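Local atomic coordinates of beta-1,4-galactanase (Thielavia heterothallica, PDB entry 1HJS), a protein that hydrolyses the beta-1,4-galactosidic linkages of type I arabinogalactans as a fungal family 53 glycoside hydrolase. Residues R146-H158 with W190-E202. Residues are numbered along the deposited sequence; the frame is centred on the assembly and turned at random.
Sequences RTENWANIARLLH and WWYTNVLKQGTLE
Trp150 is a knob that fills a hollow formed by Trp190, Trp191, Asn194 and Val195. Its CG lies anti to the carbonyl carbon (chi1 -58°), which turns the indole toward helix 185-196. Asn194 supplies the floor: its CB lies over one ring face, 3.4 Å from the centroid of the Trp150 five-membered ring, a CH-pi contact. The Asn194 amide runs nearly parallel to the indole, with 15° between the planes. Its ND2 donates to Trp190 O, which holds the amide in this place. The rim of the knob meets two more indoles. Its six-membered edge points at the face of Trp190, with CZ2 of Trp150 3.3 Å from CZ2 of Trp190. The CZ3 corner, next along the same rim, points at the face of the Trp191 five-membered ring; both pairs are T-shaped. Val195 CG2 fills the angle beside Trp150 CE3 at 3.6 Å. An alanine in place of Trp150 would probably leave this hollow unfilled and the faces of Trp190 and Trp191 without their edge partner.

Gln198 bends back at its second torsion to lie alongside Trp150 CB, and its NE2 donates almost straight to Asn194 O at 3.0 Å. Farther along, Ala154, with only a CB, probably allows residues 198-201 to approach helix 150-165 closely. Its CB sits 3.7 Å from Gln198 CB and also packs on Leu201 CB. Leu157 pushes CD1 against the edge of Trp191, 3.5 Å from CH2. Leu201 fits its two methyls against Leu157 and the His158 backbone. His158 ND1 is hydrogen-bonded to Asp205 OD2, outside the two segments.

The two helix segments cross at -82°, with axes 8.9 Å apart. This is outer-layer helix packing in a TIM barrel: the helices that follow strands 129-132 and 174-179 are joined through an aromatic cluster.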
loop_
_atom_site.group_PDB
_atom_site.type_symbol
_atom_site.label_atom_id
_atom_site.label_comp_id
_atom_site.label_asym_id
_atom_site.label_seq_id
_atom_site.Cartn_x
_atom_site.Cartn_y
_atom_site.Cartn_z
ATOM N N ARG A 146 -0.226 -20.023 4.691
ATOM C CA ARG A 146 0.343 -19.560 5.958
ATOM C C ARG A 146 1.807 -19.971 6.084
ATOM O O ARG A 146 2.164 -21.101 5.755
ATOM C CB ARG A 146 -0.444 -20.170 7.124
ATOM C CG ARG A 146 0.097 -19.833 8.522
ATOM C CD ARG A 146 -0.160 -18.374 8.875
ATOM N NE ARG A 146 -0.046 -18.106 10.313
ATOM C CZ ARG A 146 1.094 -17.884 10.959
ATOM N NH1 ARG A 146 2.254 -17.891 10.311
ATOM N NH2 ARG A 146 1.073 -17.645 12.265
ATOM N N THR A 147 2.662 -19.060 6.547
ATOM C CA THR A 147 4.065 -19.406 6.740
ATOM C C THR A 147 4.053 -20.438 7.874
ATOM O O THR A 147 3.247 -20.314 8.798
ATOM C CB THR A 147 4.912 -18.173 7.147
ATOM O OG1 THR A 147 4.255 -17.459 8.200
ATOM C CG2 THR A 147 5.105 -17.243 5.963
ATOM N N GLU A 148 4.951 -21.425 7.847
ATOM C CA GLU A 148 5.986 -21.568 6.825
ATOM C C GLU A 148 5.696 -22.519 5.655
ATOM O O GLU A 148 6.563 -23.301 5.258
ATOM C CB GLU A 148 7.289 -21.982 7.515
ATOM C CG GLU A 148 7.686 -21.042 8.650
ATOM C CD GLU A 148 8.460 -21.740 9.755
ATOM O OE1 GLU A 148 9.569 -22.239 9.487
ATOM O OE2 GLU A 148 7.953 -21.792 10.896
ATOM N N ASN A 149 4.485 -22.450 5.112
ATOM C CA ASN A 149 4.100 -23.258 3.952
ATOM C C ASN A 149 4.705 -22.549 2.730
ATOM O O ASN A 149 3.973 -22.077 1.857
ATOM C CB ASN A 149 2.568 -23.288 3.804
ATOM C CG ASN A 149 1.928 -24.515 4.435
ATOM O OD1 ASN A 149 0.751 -24.488 4.826
ATOM N ND2 ASN A 149 2.683 -25.601 4.517
ATOM N N TRP A 150 6.034 -22.472 2.675
ATOM C CA TRP A 150 6.729 -21.790 1.582
ATOM C C TRP A 150 6.359 -22.295 0.190
ATOM O O TRP A 150 6.177 -21.504 -0.733
ATOM C CB TRP A 150 8.246 -21.897 1.769
ATOM C CG TRP A 150 8.732 -21.326 3.070
ATOM C CD1 TRP A 150 9.410 -21.988 4.056
ATOM C CD2 TRP A 150 8.588 -19.974 3.521
ATOM N NE1 TRP A 150 9.699 -21.131 5.092
ATOM C CE2 TRP A 150 9.206 -19.888 4.789
ATOM C CE3 TRP A 150 7.999 -18.823 2.973
ATOM C CZ2 TRP A 150 9.254 -18.697 5.522
ATOM C CZ3 TRP A 150 8.046 -17.637 3.702
ATOM C CH2 TRP A 150 8.671 -17.586 4.964
ATOM N N ALA A 151 6.261 -23.613 0.035
ATOM C CA ALA A 151 5.913 -24.181 -1.261
ATOM C C ALA A 151 4.568 -23.631 -1.733
ATOM O O ALA A 151 4.425 -23.206 -2.882
ATOM C CB ALA A 151 5.861 -25.711 -1.168
ATOM N N ASN A 152 3.584 -23.627 -0.840
ATOM C CA ASN A 152 2.251 -23.134 -1.173
ATOM C C ASN A 152 2.255 -21.636 -1.467
ATOM O O ASN A 152 1.604 -21.176 -2.401
ATOM C CB ASN A 152 1.268 -23.437 -0.034
ATOM C CG ASN A 152 0.841 -24.900 -0.002
ATOM O OD1 ASN A 152 1.297 -25.712 -0.809
ATOM N ND2 ASN A 152 -0.041 -25.237 0.927
ATOM N N ILE A 153 2.983 -20.875 -0.660
ATOM C CA ILE A 153 3.066 -19.429 -0.850
ATOM C C ILE A 153 3.656 -19.099 -2.220
ATOM O O ILE A 153 3.105 -18.287 -2.965
ATOM C CB ILE A 153 3.936 -18.780 0.245
ATOM C CG1 ILE A 153 3.263 -18.963 1.608
ATOM C CG2 ILE A 153 4.143 -17.298 -0.060
ATOM C CD1 ILE A 153 4.105 -18.487 2.772
ATOM N N ALA A 154 4.776 -19.733 -2.553
ATOM C CA ALA A 154 5.417 -19.492 -3.840
ATOM C C ALA A 154 4.465 -19.851 -4.979
ATOM O O ALA A 154 4.360 -19.125 -5.966
ATOM C CB ALA A 154 6.705 -20.313 -3.952
ATOM N N ARG A 155 3.770 -20.974 -4.830
ATOM C CA ARG A 155 2.835 -21.433 -5.847
ATOM C C ARG A 155 1.674 -20.457 -6.018
ATOM O O ARG A 155 1.276 -20.132 -7.142
ATOM C CB ARG A 155 2.306 -22.814 -5.470
ATOM C CG ARG A 155 1.244 -23.346 -6.402
ATOM C CD ARG A 155 1.705 -24.622 -7.085
ATOM N NE ARG A 155 0.622 -25.600 -7.144
ATOM C CZ ARG A 155 0.538 -26.676 -6.369
ATOM N NH1 ARG A 155 1.479 -26.933 -5.466
ATOM N NH2 ARG A 155 -0.499 -27.489 -6.488
ATOM N N LEU A 156 1.127 -19.997 -4.900
ATOM C CA LEU A 156 0.017 -19.057 -4.942
ATOM C C LEU A 156 0.439 -17.745 -5.604
ATOM O O LEU A 156 -0.261 -17.232 -6.483
ATOM C CB LEU A 156 -0.505 -18.794 -3.523
ATOM C CG LEU A 156 -1.234 -19.964 -2.851
ATOM C CD1 LEU A 156 -1.466 -19.651 -1.377
ATOM C CD2 LEU A 156 -2.562 -20.219 -3.559
ATOM N N LEU A 157 1.584 -17.206 -5.195
ATOM C CA LEU A 157 2.066 -15.951 -5.764
ATOM C C LEU A 157 2.359 -16.095 -7.259
ATOM O O LEU A 157 2.133 -15.161 -8.038
ATOM C CB LEU A 157 3.307 -15.463 -5.007
ATOM C CG LEU A 157 3.029 -15.069 -3.549
ATOM C CD1 LEU A 157 4.319 -14.652 -2.867
ATOM C CD2 LEU A 157 2.015 -13.931 -3.507
ATOM N N HIS A 158 2.847 -17.266 -7.663
ATOM C CA HIS A 158 3.133 -17.514 -9.078
ATOM C C HIS A 158 1.824 -17.444 -9.863
ATOM O O HIS A 158 1.765 -16.855 -10.945
ATOM C CB HIS A 158 3.775 -18.894 -9.262
ATOM C CG HIS A 158 4.081 -19.238 -10.689
ATOM N ND1 HIS A 158 5.099 -18.638 -11.401
ATOM C CD2 HIS A 158 3.499 -20.119 -11.537
ATOM C CE1 HIS A 158 5.132 -19.137 -12.625
ATOM N NE2 HIS A 158 4.172 -20.038 -12.733
ATOM N N TRP A 190 14.499 -13.267 5.365
ATOM C CA TRP A 190 13.961 -14.579 5.701
ATOM C C TRP A 190 12.812 -14.954 4.757
ATOM O O TRP A 190 12.757 -16.068 4.229
ATOM C CB TRP A 190 13.468 -14.552 7.151
ATOM C CG TRP A 190 12.612 -15.710 7.574
ATOM C CD1 TRP A 190 13.023 -16.979 7.874
ATOM C CD2 TRP A 190 11.193 -15.686 7.784
ATOM N NE1 TRP A 190 11.946 -17.745 8.263
ATOM C CE2 TRP A 190 10.812 -16.976 8.216
ATOM C CE3 TRP A 190 10.208 -14.697 7.647
ATOM C CZ2 TRP A 190 9.485 -17.305 8.515
ATOM C CZ3 TRP A 190 8.885 -15.024 7.943
ATOM C CH2 TRP A 190 8.539 -16.322 8.373
ATOM N N TRP A 191 11.903 -14.009 4.539
ATOM C CA TRP A 191 10.743 -14.247 3.690
ATOM C C TRP A 191 11.095 -14.490 2.222
ATOM O O TRP A 191 10.769 -15.542 1.668
ATOM C CB TRP A 191 9.771 -13.064 3.789
ATOM C CG TRP A 191 8.384 -13.388 3.305
ATOM C CD1 TRP A 191 7.338 -13.844 4.059
ATOM C CD2 TRP A 191 7.895 -13.281 1.964
ATOM N NE1 TRP A 191 6.228 -14.022 3.271
ATOM C CE2 TRP A 191 6.542 -13.684 1.979
ATOM C CE3 TRP A 191 8.470 -12.882 0.747
ATOM C CZ2 TRP A 191 5.747 -13.699 0.825
ATOM C CZ3 TRP A 191 7.679 -12.898 -0.403
ATOM C CH2 TRP A 191 6.332 -13.305 -0.353
ATOM N N TYR A 192 11.751 -13.520 1.593
ATOM C CA TYR A 192 12.112 -13.655 0.182
ATOM C C TYR A 192 13.015 -14.854 -0.099
ATOM O O TYR A 192 12.834 -15.548 -1.099
ATOM C CB TYR A 192 12.772 -12.370 -0.326
ATOM C CG TYR A 192 11.779 -11.252 -0.581
ATOM C CD1 TYR A 192 10.825 -11.360 -1.597
ATOM C CD2 TYR A 192 11.770 -10.103 0.211
ATOM C CE1 TYR A 192 9.884 -10.350 -1.818
ATOM C CE2 TYR A 192 10.833 -9.088 0.001
ATOM C CZ TYR A 192 9.895 -9.218 -1.011
ATOM O OH TYR A 192 8.964 -8.218 -1.210
ATOM N N THR A 193 13.974 -15.108 0.783
ATOM C CA THR A 193 14.877 -16.238 0.585
ATOM C C THR A 193 14.112 -17.562 0.544
ATOM O O THR A 193 14.304 -18.375 -0.364
ATOM C CB THR A 193 15.938 -16.306 1.696
ATOM O OG1 THR A 193 16.762 -15.132 1.642
ATOM C CG2 THR A 193 16.818 -17.543 1.521
ATOM N N ASN A 194 13.233 -17.772 1.517
ATOM C CA ASN A 194 12.467 -19.011 1.580
ATOM C C ASN A 194 11.415 -19.155 0.489
ATOM O O ASN A 194 11.133 -20.260 0.030
ATOM C CB ASN A 194 11.827 -19.152 2.958
ATOM C CG ASN A 194 12.826 -19.581 4.012
ATOM O OD1 ASN A 194 13.423 -20.651 3.905
ATOM N ND2 ASN A 194 13.017 -18.750 5.032
ATOM N N VAL A 195 10.828 -18.043 0.071
ATOM C CA VAL A 195 9.831 -18.091 -0.983
ATOM C C VAL A 195 10.487 -18.365 -2.339
ATOM O O VAL A 195 10.022 -19.217 -3.097
ATOM C CB VAL A 195 9.043 -16.765 -1.058
ATOM C CG1 VAL A 195 8.193 -16.724 -2.320
ATOM C CG2 VAL A 195 8.148 -16.632 0.169
ATOM N N LEU A 196 11.574 -17.658 -2.627
ATOM C CA LEU A 196 12.262 -17.803 -3.907
ATOM C C LEU A 196 13.015 -19.116 -4.096
ATOM O O LEU A 196 13.228 -19.551 -5.226
ATOM C CB LEU A 196 13.218 -16.625 -4.119
ATOM C CG LEU A 196 12.522 -15.267 -4.280
ATOM C CD1 LEU A 196 13.553 -14.148 -4.322
ATOM C CD2 LEU A 196 11.689 -15.276 -5.556
ATOM N N LYS A 197 13.415 -19.751 -2.998
ATOM C CA LYS A 197 14.149 -21.010 -3.098
ATOM C C LYS A 197 13.247 -22.166 -3.530
ATOM O O LYS A 197 13.731 -23.245 -3.858
ATOM C CB LYS A 197 14.818 -21.343 -1.760
ATOM C CG LYS A 197 13.844 -21.626 -0.633
ATOM C CD LYS A 197 14.541 -21.739 0.719
ATOM C CE LYS A 197 15.432 -22.962 0.806
ATOM N NZ LYS A 197 16.026 -23.104 2.174
ATOM N N GLN A 198 11.938 -21.935 -3.542
ATOM C CA GLN A 198 10.993 -22.973 -3.935
ATOM C C GLN A 198 11.064 -23.283 -5.431
ATOM O O GLN A 198 10.798 -24.408 -5.851
ATOM C CB GLN A 198 9.566 -22.566 -3.561
ATOM C CG GLN A 198 9.363 -22.334 -2.072
ATOM C CD GLN A 198 9.864 -23.496 -1.232
ATOM O OE1 GLN A 198 9.483 -24.647 -1.453
ATOM N NE2 GLN A 198 10.719 -23.199 -0.258
ATOM N N GLY A 199 11.415 -22.283 -6.234
ATOM C CA GLY A 199 11.517 -22.502 -7.664
ATOM C C GLY A 199 10.288 -22.159 -8.491
ATOM O O GLY A 199 10.417 -21.815 -9.666
ATOM N N THR A 200 9.100 -22.255 -7.900
ATOM C CA THR A 200 7.871 -21.944 -8.626
ATOM C C THR A 200 7.782 -20.449 -8.920
ATOM O O THR A 200 7.656 -20.049 -10.078
ATOM C CB THR A 200 6.629 -22.392 -7.839
ATOM O OG1 THR A 200 6.685 -21.861 -6.511
ATOM C CG2 THR A 200 6.568 -23.911 -7.772
ATOM N N LEU A 201 7.841 -19.623 -7.880
ATOM C CA LEU A 201 7.813 -18.180 -8.085
ATOM C C LEU A 201 9.237 -17.781 -8.447
ATOM O O LEU A 201 10.166 -18.018 -7.675
ATOM C CB LEU A 201 7.393 -17.443 -6.810
ATOM C CG LEU A 201 7.380 -15.913 -6.946
ATOM C CD1 LEU A 201 6.230 -15.491 -7.851
ATOM C CD2 LEU A 201 7.233 -15.266 -5.581
ATOM N N GLU A 202 9.413 -17.197 -9.624
ATOM C CA GLU A 202 10.737 -16.772 -10.066
ATOM C C GLU A 202 10.901 -15.275 -9.867
ATOM O O GLU A 202 9.914 -14.546 -9.803
ATOM C CB GLU A 202 10.937 -17.096 -11.545
ATOM C CG GLU A 202 10.805 -18.562 -11.895
ATOM C CD GLU A 202 11.196 -18.833 -13.330
ATOM O OE1 GLU A 202 12.380 -18.625 -13.669
ATOM O OE2 GLU A 202 10.322 -19.243 -14.121
#